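Local coordinates for protein mucus binding proteinn (Lactobacillus reuteri, PDB 4MT5) that probably binds gastrointestinal mucins as one repeat, built on ubiquitin-like beta-grasp folds, of a cell-wall-anchored Lactobacillus surface protein, at residues V6-D11 / I30-A35; D44-V49 / F70-T75; K87-T92 / S171-K176; V111-G116 / W132-N137; P150-Y155 / V178-D183. One frame throughout, in Å; residues are numbered along the deposited sequence.

Contact 1: V6-D11 / I30-A35; sequences VKYVDD and IPYSTA
Residues 6-10, the end of strand 2-10, pass the loop before helix 35-42 without backbone pairing, the nearest alpha carbons, those of Val6 and Thr34, being 8.4 Å apart. In the ubiquitin-like beta-grasp fold of this N-terminal part, strand 2-10 thus meets the loop that leads into helix 35-42, and the gap is closed mainly by side chains. Two tyrosines carry the contact, reaching toward each other tip to tip. Tyr32 holds CG anti to its backbone N (chi1 -174°), which sends the ring toward the strand, whereas Tyr8 keeps CG anti to its carbonyl carbon (chi1 -60°). Their hydroxyls meet in a hydrogen bond, with Tyr8 OH 2.6 Å from Tyr32 OH, and the oxygen of Tyr32 sits at the edge of the Tyr8 ring, in its plane. Tyr32 OH has a second partner in Asp20 of strand 16-24, so the phenol is fastened to two neighbouring strands. Val6 supplies the apolar part: both methyls approach the same ring carbon, with Val6 CG2 3.6 Å from Tyr32 CE2. On the loop, Thr34 CG2 packs 4.0 Å from Tyr8 OH, while Thr34 OG1 turns to Asp51. A water extends the polar cluster, donating to Ser33 O at 2.8 Å and lying within hydrogen-bonding distance of Tyr8 OH. The loop then enters the helix through a capping bond, in which Ser33 OG accepts from Ala35 N at 3.1 Å with an N-H...O angle of 166°.

Contact 2: D44-V49 / F70-T75; sequences DGYVLV and FKHGMT
Main-chain hydrogen bonds join the two segments in antiparallel fashion. Val47 and Lys71 form the hydrogen-bonded pair: Val47 N donates to Lys71 O at 2.6 Å, almost straight at 166°, and Lys71 N returns a bond to Val47 O at 2.8 Å. Beyond the strand end, Gly73 N reaches Gly45 O at 2.8 Å, more bent at 140°. A beta carbon on Gly73 would run into that same Gly45 oxygen.

Gly45 closes helix 35-42 with a Schellman motif, so this is the place where the helix of the beta-grasp fold hands the chain back to the sheet, strand 46-51 pairing with 65-77.

Among apolar contacts, Leu48 CD1 lies over one face of the Phe70 ring, toward its rim, at 4.1 Å from Phe70 CE1. Tyr46 CB packs 3.9 Å from Phe70 CD1, and Ile38 of the helix touches both Leu48 and Phe70.

The aromatic pair is Tyr46 and His72, which point the same way with their planes turned 81° apart; Tyr46 CE1 comes within 3.4 Å of His72 CD2. An alanine in place of Tyr46 would take away the ring and would probably leave the imidazole of His72 less well packed on that side. The imidazole itself is bonded at ND1 by Asp120 and at NE2 by Asp10, two carboxylates that would be expected to favour its protonated form.

Contact 3: K87-T92 / S171-K176; sequences KTVTET and SKDIVK
Strands 85-96 and 174-182 run parallel here, the first-to-last strand pairing of a beta-grasp fold, now in the second domain of the repeat. Most of the conformational interest lies in Asp173, just before the second strand. Its CG stands beside its own backbone N, anti to the carbonyl carbon, and this brings OD1 to Thr90 N at 2.5 Å. The bond is straight, 171° at the hydrogen, but the N-H meets the carboxylate from 44° above its plane. The side chain so takes the place that the carbonyl of Lys172 would hold if the parallel pairing continued. Thr90 lies alongside, pointing the same way, its OG1 set between backbone N and carbonyl carbon (chi1 59°) and 3.3 Å from Asp173 OD1.

Regular pairing then takes over. Ile174 N donates to Thr90 O at 2.8 Å, Thr92 N to Ile174 O at 2.7 Å, and Lys176 N to Thr92 O at 3.0 Å. On the face of Glu91 and Ile174 the two side chains travel together: Glu91 CG is anti to its backbone N, its chain extended, and lies 3.7 Å from Ile174 CG2, with Phe165 of strand 161-167 also against Ile174. Val89 CG2 lies 3.7 Å from Ser171 O, in the loop before the second strand. Besides the amide of Thr92, Ile174 O receives a bond from a water that also lies 3.2 Å from Thr92 OG1.

Contact 4: V111-G116 / W132-N137; sequences VTFKRG and WTVDGN
Arg115 sets CG between its backbone N and carbonyl carbon (chi1 74°) and then runs extended to NE, while Trp132 keeps CG beside its own N (chi1 -79°), so that the arginine chain is laid along one face of the indole. The guanidinium lies flat on the ring, planes 10° apart, with Arg115 NE 3.5 Å from Trp132 CZ2. Arg115 CD stands over the centre of the six-membered ring, 3.7 Å from its centroid, in a CH-pi contact. Glu85 forms a salt bridge with Arg115 NE, and Tyr129 adds a cation-pi partner. From the same strand, Phe113 CB packs 3.8 Å from Trp132 CE3.

Beyond the tryptophan, strands 133-134 and 137-138 form a tight beta hairpin with a type I' turn, and its first arm pairs antiparallel with strand 104-120. Lys114 N donates to Thr133 O at 2.9 Å, and Lys114 O is gripped twice, by Thr133 N at 2.7 Å and, from above the carbonyl plane, by Thr133 OG1 at 2.8 Å. An alanine in place of Trp132 would probably leave the Arg115 chain less firmly oriented toward Glu85. Val134 and Phe113 lie side by side, Val134 CG2 3.4 Å from Phe113 CE1.

Contact 5: P150-Y155 / V178-D183; sequences PAVEGY and VVYVGD
Tyr180 points from strand 174-182 into the bow of the loop 150-155, and three residues of segment 150-155 are ranged along its ring. At the tip, Tyr180 OH donates to Pro150 O, which lies in the plane of the ring at its edge; the hydroxyl in turn approaches the carbonyl in its own plane, on a lone pair, at 142° to the C=O bond. Midway, Val152 crosses obliquely, its CG2 3.5 Å from Tyr180 CE1. Near the root, Tyr155 CB meets the ring edge, 3.7 Å from Tyr180 CD1.

The Tyr155 ring itself goes elsewhere: with CG beside the backbone N, it runs beside Gly182, placing Tyr155 CD1 3.5 Å from Gly182 CA. These two residues form a non-hydrogen-bonded antiparallel pair where strand 155-157 joins the last strand of the second beta-grasp domain. A type II turn from Val152 to Tyr155, closed by Tyr155 N to Val152 O at 3.1 Å, swings the chain into this pairing, with Gly154 at its third position. Asp183 N then donates to Gly154 O at 2.8 Å, and Tyr155 CA makes a CA-H...O contact with Val181 O.

Tyr180 is buried, so the bond to Pro150 O satisfies a phenol within the packing, and the loop is tied to the strand by a polar anchor at the ring tip, apolar contacts along the ring and a main-chain bond at Gly154.

In the fold
Contacts 1 and 2 lie in the N-terminal domain and touch, since strands 2-10 and 65-77 are neighbours and Tyr8 packs against Phe70. Contacts 3, 4 and 5 belong to the second domain: 3 and 4 meet where strands 85-96 and 104-120 pair, and 3 and 5 share strand 174-182. Contact 1 is buried and rests on side chains; contacts 2 and 4, partly buried, add aromatic groups to antiparallel pairing. Contact 3, at the surface, is mainly parallel backbone bonding, and contact 5, also at the surface, mixes a loop anchor with one short pairing. Centres of contacts 1 and 5 are about 81 Å apart, reflecting the elongated chain.

Contact 1: V6-D11 / I30-A35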
# COMPACT_ATOMS: atom_id res chain seq x y z
N VAL A 6 -10.53 -6.36 34.68
CA VAL A 6 -9.86 -6.97 33.54
C VAL A 6 -9.88 -5.94 32.42
O VAL A 6 -10.95 -5.56 31.94
CB VAL A 6 -10.55 -8.29 33.13
CG1 VAL A 6 -9.86 -8.89 31.93
CG2 VAL A 6 -10.54 -9.27 34.29
N LYS A 7 -8.71 -5.45 32.02
CA LYS A 7 -8.62 -4.28 31.15
C LYS A 7 -7.98 -4.65 29.81
O LYS A 7 -6.83 -5.08 29.77
CB LYS A 7 -7.84 -3.15 31.85
CG LYS A 7 -7.59 -1.91 31.01
CD LYS A 7 -7.13 -0.69 31.85
CE LYS A 7 -5.66 -0.79 32.27
NZ LYS A 7 -5.16 0.43 32.99
N TYR A 8 -8.74 -4.50 28.73
CA TYR A 8 -8.27 -4.83 27.39
C TYR A 8 -7.78 -3.56 26.72
O TYR A 8 -8.55 -2.63 26.50
CB TYR A 8 -9.41 -5.41 26.55
CG TYR A 8 -10.02 -6.69 27.07
CD1 TYR A 8 -9.65 -7.92 26.55
CD2 TYR A 8 -10.98 -6.66 28.09
CE1 TYR A 8 -10.22 -9.10 27.04
CE2 TYR A 8 -11.55 -7.83 28.58
CZ TYR A 8 -11.17 -9.05 28.05
OH TYR A 8 -11.73 -10.20 28.53
N VAL A 9 -6.50 -3.55 26.36
CA VAL A 9 -5.83 -2.36 25.85
C VAL A 9 -5.33 -2.48 24.41
O VAL A 9 -4.65 -3.42 24.06
CB VAL A 9 -4.62 -2.02 26.73
CG1 VAL A 9 -3.93 -0.82 26.20
CG2 VAL A 9 -5.06 -1.77 28.14
N ASP A 10 -5.67 -1.50 23.59
CA ASP A 10 -5.10 -1.35 22.25
C ASP A 10 -3.78 -0.57 22.31
O ASP A 10 -3.78 0.65 22.42
CB ASP A 10 -6.11 -0.63 21.34
CG ASP A 10 -5.52 -0.23 20.00
OD1 ASP A 10 -4.44 -0.75 19.63
OD2 ASP A 10 -6.15 0.61 19.30
N ASP A 11 -2.67 -1.29 22.22
CA ASP A 11 -1.35 -0.69 22.36
C ASP A 11 -1.07 0.29 21.25
O ASP A 11 -0.32 1.24 21.45
CB ASP A 11 -0.24 -1.75 22.43
CG ASP A 11 -0.26 -2.56 23.75
OD1 ASP A 11 -1.13 -2.27 24.61
OD2 ASP A 11 0.60 -3.47 23.95
N ILE A 30 -12.71 -16.24 40.39
CA ILE A 30 -13.39 -15.24 39.59
C ILE A 30 -14.01 -15.96 38.41
O ILE A 30 -13.28 -16.57 37.63
CB ILE A 30 -12.42 -14.16 39.10
CG1 ILE A 30 -11.60 -13.65 40.29
CG2 ILE A 30 -13.19 -13.03 38.49
CD1 ILE A 30 -10.67 -12.56 39.96
N PRO A 31 -15.36 -15.91 38.29
CA PRO A 31 -16.15 -16.60 37.26
C PRO A 31 -16.03 -15.93 35.89
O PRO A 31 -17.00 -15.34 35.39
CB PRO A 31 -17.58 -16.47 37.78
CG PRO A 31 -17.58 -15.20 38.53
CD PRO A 31 -16.21 -15.10 39.17
N TYR A 32 -14.86 -16.04 35.29
CA TYR A 32 -14.51 -15.23 34.15
C TYR A 32 -13.38 -15.85 33.36
O TYR A 32 -12.53 -16.56 33.91
CB TYR A 32 -14.08 -13.87 34.66
CG TYR A 32 -13.81 -12.83 33.60
CD1 TYR A 32 -14.85 -12.11 33.04
CD2 TYR A 32 -12.52 -12.56 33.18
CE1 TYR A 32 -14.61 -11.15 32.08
CE2 TYR A 32 -12.28 -11.60 32.23
CZ TYR A 32 -13.32 -10.89 31.68
OH TYR A 32 -13.08 -9.93 30.72
N SER A 33 -13.37 -15.56 32.06
CA SER A 33 -12.27 -15.96 31.19
C SER A 33 -12.05 -14.85 30.16
O SER A 33 -13.00 -14.14 29.81
CB SER A 33 -12.60 -17.28 30.49
OG SER A 33 -11.69 -17.52 29.42
N THR A 34 -10.82 -14.71 29.67
CA THR A 34 -10.54 -13.71 28.64
C THR A 34 -10.75 -14.24 27.22
O THR A 34 -10.54 -13.53 26.25
CB THR A 34 -9.10 -13.15 28.73
OG1 THR A 34 -8.16 -14.21 28.54
CG2 THR A 34 -8.87 -12.49 30.08
N ALA A 35 -11.14 -15.51 27.13
CA ALA A 35 -11.41 -16.15 25.85
C ALA A 35 -12.31 -15.30 24.95
O ALA A 35 -11.86 -14.78 23.93
CB ALA A 35 -12.04 -17.52 26.09
O HOH W 1 -14.24 -12.25 28.10

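Contact 2: D44-V49 / F70-T75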
# COMPACT_ATOMS: atom_id res chain seq x y z
N ASP A 44 -11.90 -8.27 14.96
CA ASP A 44 -11.93 -6.84 14.66
C ASP A 44 -10.66 -6.42 13.92
O ASP A 44 -10.50 -5.27 13.53
CB ASP A 44 -12.01 -5.99 15.96
CG ASP A 44 -13.44 -5.86 16.56
OD1 ASP A 44 -14.19 -6.87 16.65
OD2 ASP A 44 -13.81 -4.73 16.99
N GLY A 45 -9.72 -7.36 13.80
CA GLY A 45 -8.44 -7.05 13.20
C GLY A 45 -7.31 -6.78 14.18
O GLY A 45 -6.24 -6.31 13.79
N TYR A 46 -7.53 -7.08 15.46
CA TYR A 46 -6.53 -6.84 16.50
C TYR A 46 -5.66 -8.10 16.75
O TYR A 46 -6.10 -9.23 16.52
CB TYR A 46 -7.22 -6.40 17.82
CG TYR A 46 -7.79 -4.98 17.87
CD1 TYR A 46 -7.01 -3.91 18.28
CD2 TYR A 46 -9.13 -4.72 17.60
CE1 TYR A 46 -7.52 -2.61 18.37
CE2 TYR A 46 -9.66 -3.42 17.68
CZ TYR A 46 -8.84 -2.38 18.07
OH TYR A 46 -9.33 -1.09 18.15
N VAL A 47 -4.43 -7.89 17.22
CA VAL A 47 -3.53 -9.00 17.53
C VAL A 47 -3.15 -9.02 19.01
O VAL A 47 -2.65 -8.04 19.54
CB VAL A 47 -2.24 -8.92 16.70
CG1 VAL A 47 -1.15 -9.83 17.26
CG2 VAL A 47 -2.54 -9.27 15.28
N LEU A 48 -3.39 -10.16 19.66
CA LEU A 48 -2.99 -10.36 21.05
C LEU A 48 -1.50 -10.14 21.27
O LEU A 48 -0.67 -10.56 20.45
CB LEU A 48 -3.36 -11.77 21.50
CG LEU A 48 -3.27 -12.01 23.01
CD1 LEU A 48 -4.00 -10.93 23.77
CD2 LEU A 48 -3.86 -13.36 23.34
N VAL A 49 -1.15 -9.50 22.37
CA VAL A 49 0.25 -9.26 22.68
C VAL A 49 0.59 -9.89 24.02
O VAL A 49 1.67 -10.47 24.19
CB VAL A 49 0.55 -7.76 22.69
CG1 VAL A 49 2.03 -7.53 22.99
CG2 VAL A 49 0.17 -7.14 21.36
N PHE A 70 -3.39 -5.68 23.17
CA PHE A 70 -3.51 -5.99 21.76
C PHE A 70 -2.74 -4.97 20.97
O PHE A 70 -2.43 -3.91 21.50
CB PHE A 70 -4.95 -5.89 21.31
CG PHE A 70 -5.86 -6.90 21.93
CD1 PHE A 70 -6.20 -8.05 21.24
CD2 PHE A 70 -6.39 -6.69 23.18
CE1 PHE A 70 -7.05 -8.97 21.80
CE2 PHE A 70 -7.24 -7.61 23.74
CZ PHE A 70 -7.57 -8.75 23.05
N LYS A 71 -2.43 -5.30 19.71
CA LYS A 71 -1.96 -4.30 18.73
C LYS A 71 -2.77 -4.47 17.45
O LYS A 71 -3.43 -5.50 17.26
CB LYS A 71 -0.48 -4.45 18.42
CG LYS A 71 -0.10 -5.81 17.86
CD LYS A 71 1.37 -5.88 17.48
CE LYS A 71 1.88 -7.32 17.46
NZ LYS A 71 3.36 -7.32 17.18
N HIS A 72 -2.72 -3.47 16.58
CA HIS A 72 -3.43 -3.55 15.31
C HIS A 72 -2.80 -4.59 14.38
O HIS A 72 -1.58 -4.69 14.27
CB HIS A 72 -3.44 -2.20 14.61
CG HIS A 72 -4.40 -1.22 15.21
ND1 HIS A 72 -4.77 -0.05 14.57
CD2 HIS A 72 -5.08 -1.23 16.38
CE1 HIS A 72 -5.63 0.61 15.33
NE2 HIS A 72 -5.83 -0.09 16.44
N GLY A 73 -3.65 -5.35 13.71
CA GLY A 73 -3.19 -6.28 12.71
C GLY A 73 -2.71 -5.54 11.48
O GLY A 73 -3.26 -4.51 11.11
N MET A 74 -1.66 -6.06 10.86
CA MET A 74 -1.18 -5.47 9.61
C MET A 74 -1.25 -6.46 8.46
O MET A 74 -0.87 -7.64 8.60
CB MET A 74 0.24 -4.92 9.77
CG MET A 74 0.38 -3.79 10.79
SD MET A 74 -0.55 -2.28 10.42
CE MET A 74 -0.15 -1.30 11.86
N THR A 75 -1.75 -5.99 7.32
CA THR A 75 -1.78 -6.79 6.11
C THR A 75 -0.88 -6.18 5.06
O THR A 75 -1.07 -5.04 4.65
CB THR A 75 -3.19 -6.88 5.53
OG1 THR A 75 -4.00 -7.74 6.36
CG2 THR A 75 -3.14 -7.46 4.14

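Contact 3: K87-T92 / S171-K176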
# COMPACT_ATOMS: atom_id res chain seq x y z
N LYS A 87 0.98 2.45 -11.70
CA LYS A 87 0.86 3.68 -12.50
C LYS A 87 1.61 3.53 -13.83
O LYS A 87 2.81 3.27 -13.84
CB LYS A 87 1.40 4.89 -11.73
CG LYS A 87 0.64 5.24 -10.44
CD LYS A 87 0.14 6.69 -10.46
CE LYS A 87 -0.58 7.03 -9.16
NZ LYS A 87 -1.38 5.87 -8.64
N THR A 88 0.91 3.71 -14.95
CA THR A 88 1.54 3.51 -16.25
C THR A 88 1.76 4.80 -17.04
O THR A 88 0.83 5.56 -17.31
CB THR A 88 0.76 2.50 -17.10
OG1 THR A 88 0.88 1.21 -16.50
CG2 THR A 88 1.32 2.45 -18.51
N VAL A 89 3.01 5.05 -17.42
CA VAL A 89 3.32 6.21 -18.24
C VAL A 89 3.81 5.75 -19.60
O VAL A 89 4.80 5.01 -19.72
CB VAL A 89 4.37 7.11 -17.57
CG1 VAL A 89 4.63 8.31 -18.42
CG2 VAL A 89 3.88 7.54 -16.21
N THR A 90 3.10 6.17 -20.64
CA THR A 90 3.43 5.74 -21.99
C THR A 90 3.94 6.91 -22.82
O THR A 90 3.70 8.08 -22.51
CB THR A 90 2.23 5.03 -22.69
OG1 THR A 90 1.10 5.92 -22.75
CG2 THR A 90 1.83 3.77 -21.95
N GLU A 91 4.67 6.58 -23.88
CA GLU A 91 5.15 7.57 -24.83
C GLU A 91 4.74 7.17 -26.24
O GLU A 91 4.91 6.01 -26.64
CB GLU A 91 6.66 7.70 -24.75
CG GLU A 91 7.27 8.61 -25.81
CD GLU A 91 8.77 8.48 -25.87
OE1 GLU A 91 9.25 7.39 -26.25
OE2 GLU A 91 9.48 9.46 -25.52
N THR A 92 4.21 8.13 -26.98
CA THR A 92 3.78 7.89 -28.35
C THR A 92 4.42 8.88 -29.32
O THR A 92 4.36 10.10 -29.13
CB THR A 92 2.24 7.96 -28.47
OG1 THR A 92 1.64 7.04 -27.55
CG2 THR A 92 1.81 7.61 -29.88
N SER A 171 4.16 11.41 -13.47
CA SER A 171 4.25 12.04 -14.79
C SER A 171 3.05 11.81 -15.72
O SER A 171 2.34 10.80 -15.60
CB SER A 171 5.54 11.60 -15.50
OG SER A 171 6.70 11.98 -14.78
N LYS A 172 2.84 12.77 -16.63
CA LYS A 172 1.82 12.67 -17.70
C LYS A 172 2.39 12.03 -18.96
O LYS A 172 3.55 12.25 -19.31
CB LYS A 172 1.29 14.06 -18.07
CG LYS A 172 0.68 14.85 -16.93
CD LYS A 172 0.23 16.20 -17.44
CE LYS A 172 0.01 17.18 -16.30
NZ LYS A 172 -0.18 18.58 -16.81
N ASP A 173 1.54 11.27 -19.66
CA ASP A 173 1.96 10.54 -20.86
C ASP A 173 2.65 11.43 -21.88
O ASP A 173 2.45 12.65 -21.89
CB ASP A 173 0.77 9.82 -21.52
CG ASP A 173 0.41 8.51 -20.83
OD1 ASP A 173 1.29 7.90 -20.16
OD2 ASP A 173 -0.76 8.08 -20.97
N ILE A 174 3.45 10.83 -22.74
CA ILE A 174 4.20 11.63 -23.69
C ILE A 174 3.69 11.49 -25.13
O ILE A 174 3.69 10.40 -25.70
CB ILE A 174 5.70 11.34 -23.60
CG1 ILE A 174 6.22 11.83 -22.24
CG2 ILE A 174 6.44 12.01 -24.75
CD1 ILE A 174 7.72 11.75 -22.09
N VAL A 175 3.24 12.61 -25.69
CA VAL A 175 2.79 12.63 -27.07
C VAL A 175 3.60 13.63 -27.89
O VAL A 175 3.57 14.85 -27.64
CB VAL A 175 1.29 12.96 -27.19
CG1 VAL A 175 0.75 12.43 -28.52
CG2 VAL A 175 0.52 12.36 -26.03
N LYS A 176 4.34 13.10 -28.85
CA LYS A 176 5.27 13.88 -29.64
C LYS A 176 5.07 13.49 -31.10
O LYS A 176 5.04 12.31 -31.45
CB LYS A 176 6.70 13.56 -29.21
CG LYS A 176 7.51 14.75 -28.75
CD LYS A 176 6.87 15.50 -27.60
CE LYS A 176 7.90 16.45 -26.99
NZ LYS A 176 7.33 17.45 -26.03
O HOH W 2 1.52 9.24 -25.28

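Contact 4: V111-G116 / W132-N137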
# COMPACT_ATOMS: atom_id res chain seq x y z
N VAL A 111 5.98 2.32 -19.66
CA VAL A 111 6.58 1.93 -18.38
C VAL A 111 5.50 1.86 -17.31
O VAL A 111 4.69 2.77 -17.17
CB VAL A 111 7.74 2.87 -17.95
CG1 VAL A 111 7.29 4.30 -17.89
CG2 VAL A 111 8.30 2.43 -16.61
N THR A 112 5.48 0.75 -16.58
CA THR A 112 4.54 0.56 -15.49
C THR A 112 5.28 0.58 -14.16
O THR A 112 6.19 -0.23 -13.94
CB THR A 112 3.78 -0.78 -15.61
OG1 THR A 112 2.92 -0.75 -16.76
CG2 THR A 112 2.92 -1.03 -14.38
N PHE A 113 4.90 1.51 -13.29
CA PHE A 113 5.45 1.58 -11.94
C PHE A 113 4.53 0.80 -11.02
O PHE A 113 3.31 0.98 -11.07
CB PHE A 113 5.54 3.03 -11.49
CG PHE A 113 6.57 3.83 -12.21
CD1 PHE A 113 7.88 3.84 -11.77
CD2 PHE A 113 6.24 4.58 -13.32
CE1 PHE A 113 8.85 4.58 -12.43
CE2 PHE A 113 7.19 5.32 -13.99
CZ PHE A 113 8.50 5.32 -13.54
N LYS A 114 5.09 -0.07 -10.19
CA LYS A 114 4.30 -0.88 -9.25
C LYS A 114 4.89 -0.74 -7.86
O LYS A 114 6.11 -0.66 -7.72
CB LYS A 114 4.33 -2.35 -9.66
CG LYS A 114 3.42 -2.70 -10.82
CD LYS A 114 3.75 -4.07 -11.39
CE LYS A 114 2.53 -4.70 -12.05
NZ LYS A 114 2.90 -5.89 -12.88
N ARG A 115 4.05 -0.69 -6.83
CA ARG A 115 4.55 -0.75 -5.45
C ARG A 115 3.59 -1.44 -4.50
O ARG A 115 2.38 -1.44 -4.70
CB ARG A 115 4.90 0.64 -4.88
CG ARG A 115 3.70 1.50 -4.53
CD ARG A 115 4.13 2.79 -3.84
NE ARG A 115 3.05 3.77 -3.74
CZ ARG A 115 3.21 5.03 -3.35
NH1 ARG A 115 4.41 5.48 -3.02
NH2 ARG A 115 2.17 5.85 -3.29
N GLY A 116 4.15 -2.03 -3.46
CA GLY A 116 3.34 -2.61 -2.41
C GLY A 116 3.05 -1.58 -1.34
O GLY A 116 3.55 -0.46 -1.37
N TRP A 132 8.88 2.22 -4.87
CA TRP A 132 8.44 2.02 -6.25
C TRP A 132 9.33 1.04 -7.00
O TRP A 132 10.56 1.08 -6.89
CB TRP A 132 8.49 3.35 -7.00
CG TRP A 132 7.34 4.25 -6.74
CD1 TRP A 132 7.38 5.48 -6.14
CD2 TRP A 132 5.98 4.02 -7.09
NE1 TRP A 132 6.11 6.02 -6.08
CE2 TRP A 132 5.24 5.14 -6.66
CE3 TRP A 132 5.31 2.96 -7.71
CZ2 TRP A 132 3.86 5.23 -6.83
CZ3 TRP A 132 3.94 3.06 -7.88
CH2 TRP A 132 3.23 4.19 -7.45
N THR A 133 8.72 0.15 -7.78
CA THR A 133 9.49 -0.80 -8.58
C THR A 133 9.09 -0.77 -10.05
O THR A 133 7.91 -0.58 -10.37
CB THR A 133 9.36 -2.27 -8.04
OG1 THR A 133 8.00 -2.71 -8.11
CG2 THR A 133 9.86 -2.38 -6.60
N VAL A 134 10.07 -0.93 -10.93
CA VAL A 134 9.84 -1.07 -12.37
C VAL A 134 10.37 -2.42 -12.83
O VAL A 134 11.57 -2.69 -12.73
CB VAL A 134 10.58 0.00 -13.15
CG1 VAL A 134 10.46 -0.26 -14.63
CG2 VAL A 134 10.07 1.38 -12.78
N ASP A 135 9.48 -3.27 -13.34
CA ASP A 135 9.83 -4.66 -13.65
C ASP A 135 10.62 -5.31 -12.52
O ASP A 135 11.75 -5.76 -12.73
CB ASP A 135 10.63 -4.74 -14.95
CG ASP A 135 9.78 -4.45 -16.18
OD1 ASP A 135 8.58 -4.82 -16.17
OD2 ASP A 135 10.32 -3.85 -17.14
N GLY A 136 10.03 -5.33 -11.33
CA GLY A 136 10.61 -5.98 -10.17
C GLY A 136 11.90 -5.40 -9.60
O GLY A 136 12.51 -6.01 -8.72
N ASN A 137 12.33 -4.24 -10.08
CA ASN A 137 13.53 -3.61 -9.56
C ASN A 137 13.25 -2.24 -8.96
O ASN A 137 12.50 -1.44 -9.53
CB ASN A 137 14.60 -3.50 -10.64
CG ASN A 137 15.19 -4.84 -11.03
OD1 ASN A 137 15.00 -5.84 -10.33
ND2 ASN A 137 15.93 -4.87 -12.14
O HOH W 3 6.37 -2.90 -13.72

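Contact 5: P150-Y155 / V178-D183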
# COMPACT_ATOMS: atom_id res chain seq x y z
N PRO A 150 12.72 7.25 -38.26
CA PRO A 150 13.20 6.37 -39.33
C PRO A 150 13.37 7.12 -40.66
O PRO A 150 12.84 8.22 -40.84
CB PRO A 150 12.10 5.31 -39.45
CG PRO A 150 11.16 5.56 -38.31
CD PRO A 150 11.31 6.99 -37.93
N ALA A 151 14.11 6.53 -41.59
CA ALA A 151 14.39 7.15 -42.88
C ALA A 151 13.30 6.82 -43.88
O ALA A 151 13.00 5.64 -44.12
CB ALA A 151 15.75 6.72 -43.41
N VAL A 152 12.70 7.86 -44.45
CA VAL A 152 11.77 7.71 -45.55
C VAL A 152 12.35 8.46 -46.74
O VAL A 152 12.49 9.68 -46.70
CB VAL A 152 10.37 8.28 -45.21
CG1 VAL A 152 9.35 7.82 -46.24
CG2 VAL A 152 9.95 7.84 -43.83
N GLU A 153 12.73 7.72 -47.78
CA GLU A 153 13.30 8.35 -48.96
C GLU A 153 12.23 9.19 -49.62
O GLU A 153 11.09 8.75 -49.78
CB GLU A 153 13.84 7.31 -49.93
CG GLU A 153 12.88 6.17 -50.20
CD GLU A 153 13.38 5.21 -51.26
OE1 GLU A 153 12.79 4.11 -51.38
OE2 GLU A 153 14.36 5.56 -51.96
N GLY A 154 12.59 10.41 -49.97
CA GLY A 154 11.64 11.33 -50.58
C GLY A 154 11.21 12.38 -49.59
O GLY A 154 10.61 13.38 -49.97
N TYR A 155 11.53 12.15 -48.32
CA TYR A 155 11.20 13.10 -47.26
C TYR A 155 12.36 13.32 -46.29
O TYR A 155 13.29 12.51 -46.23
CB TYR A 155 9.97 12.63 -46.48
CG TYR A 155 8.72 12.42 -47.32
CD1 TYR A 155 7.76 13.42 -47.45
CD2 TYR A 155 8.50 11.22 -47.98
CE1 TYR A 155 6.62 13.23 -48.20
CE2 TYR A 155 7.37 11.02 -48.74
CZ TYR A 155 6.43 12.02 -48.84
OH TYR A 155 5.30 11.82 -49.61
N VAL A 178 6.25 13.80 -35.20
CA VAL A 178 7.29 14.10 -36.19
C VAL A 178 6.70 14.34 -37.58
O VAL A 178 5.95 13.51 -38.10
CB VAL A 178 8.31 12.95 -36.30
CG1 VAL A 178 9.57 13.42 -37.01
CG2 VAL A 178 8.66 12.42 -34.95
N VAL A 179 7.03 15.48 -38.19
CA VAL A 179 6.50 15.84 -39.51
C VAL A 179 7.57 15.72 -40.59
O VAL A 179 8.64 16.32 -40.50
CB VAL A 179 5.90 17.26 -39.55
CG1 VAL A 179 5.27 17.52 -40.90
CG2 VAL A 179 4.87 17.45 -38.46
N TYR A 180 7.25 14.95 -41.62
CA TYR A 180 8.16 14.74 -42.74
C TYR A 180 7.85 15.70 -43.89
O TYR A 180 6.72 15.77 -44.37
CB TYR A 180 8.04 13.29 -43.24
CG TYR A 180 8.83 12.29 -42.43
CD1 TYR A 180 10.01 11.74 -42.92
CD2 TYR A 180 8.39 11.88 -41.17
CE1 TYR A 180 10.74 10.82 -42.19
CE2 TYR A 180 9.11 10.96 -40.42
CZ TYR A 180 10.29 10.43 -40.94
OH TYR A 180 11.01 9.52 -40.20
N VAL A 181 8.87 16.46 -44.31
CA VAL A 181 8.72 17.40 -45.43
C VAL A 181 9.17 16.75 -46.74
O VAL A 181 10.24 16.15 -46.80
CB VAL A 181 9.51 18.70 -45.18
CG1 VAL A 181 9.56 19.54 -46.44
CG2 VAL A 181 8.90 19.49 -44.02
N GLY A 182 8.35 16.87 -47.77
CA GLY A 182 8.69 16.33 -49.08
C GLY A 182 9.90 17.00 -49.71
O GLY A 182 10.08 18.22 -49.61
N ASP A 183 10.74 16.20 -50.36
CA ASP A 183 11.96 16.72 -50.99
C ASP A 183 11.66 17.59 -52.22
O ASP A 183 11.13 17.10 -53.23
CB ASP A 183 12.93 15.57 -51.32
CG ASP A 183 13.62 15.00 -50.07
OD1 ASP A 183 13.68 15.72 -49.04
OD2 ASP A 183 14.11 13.84 -50.12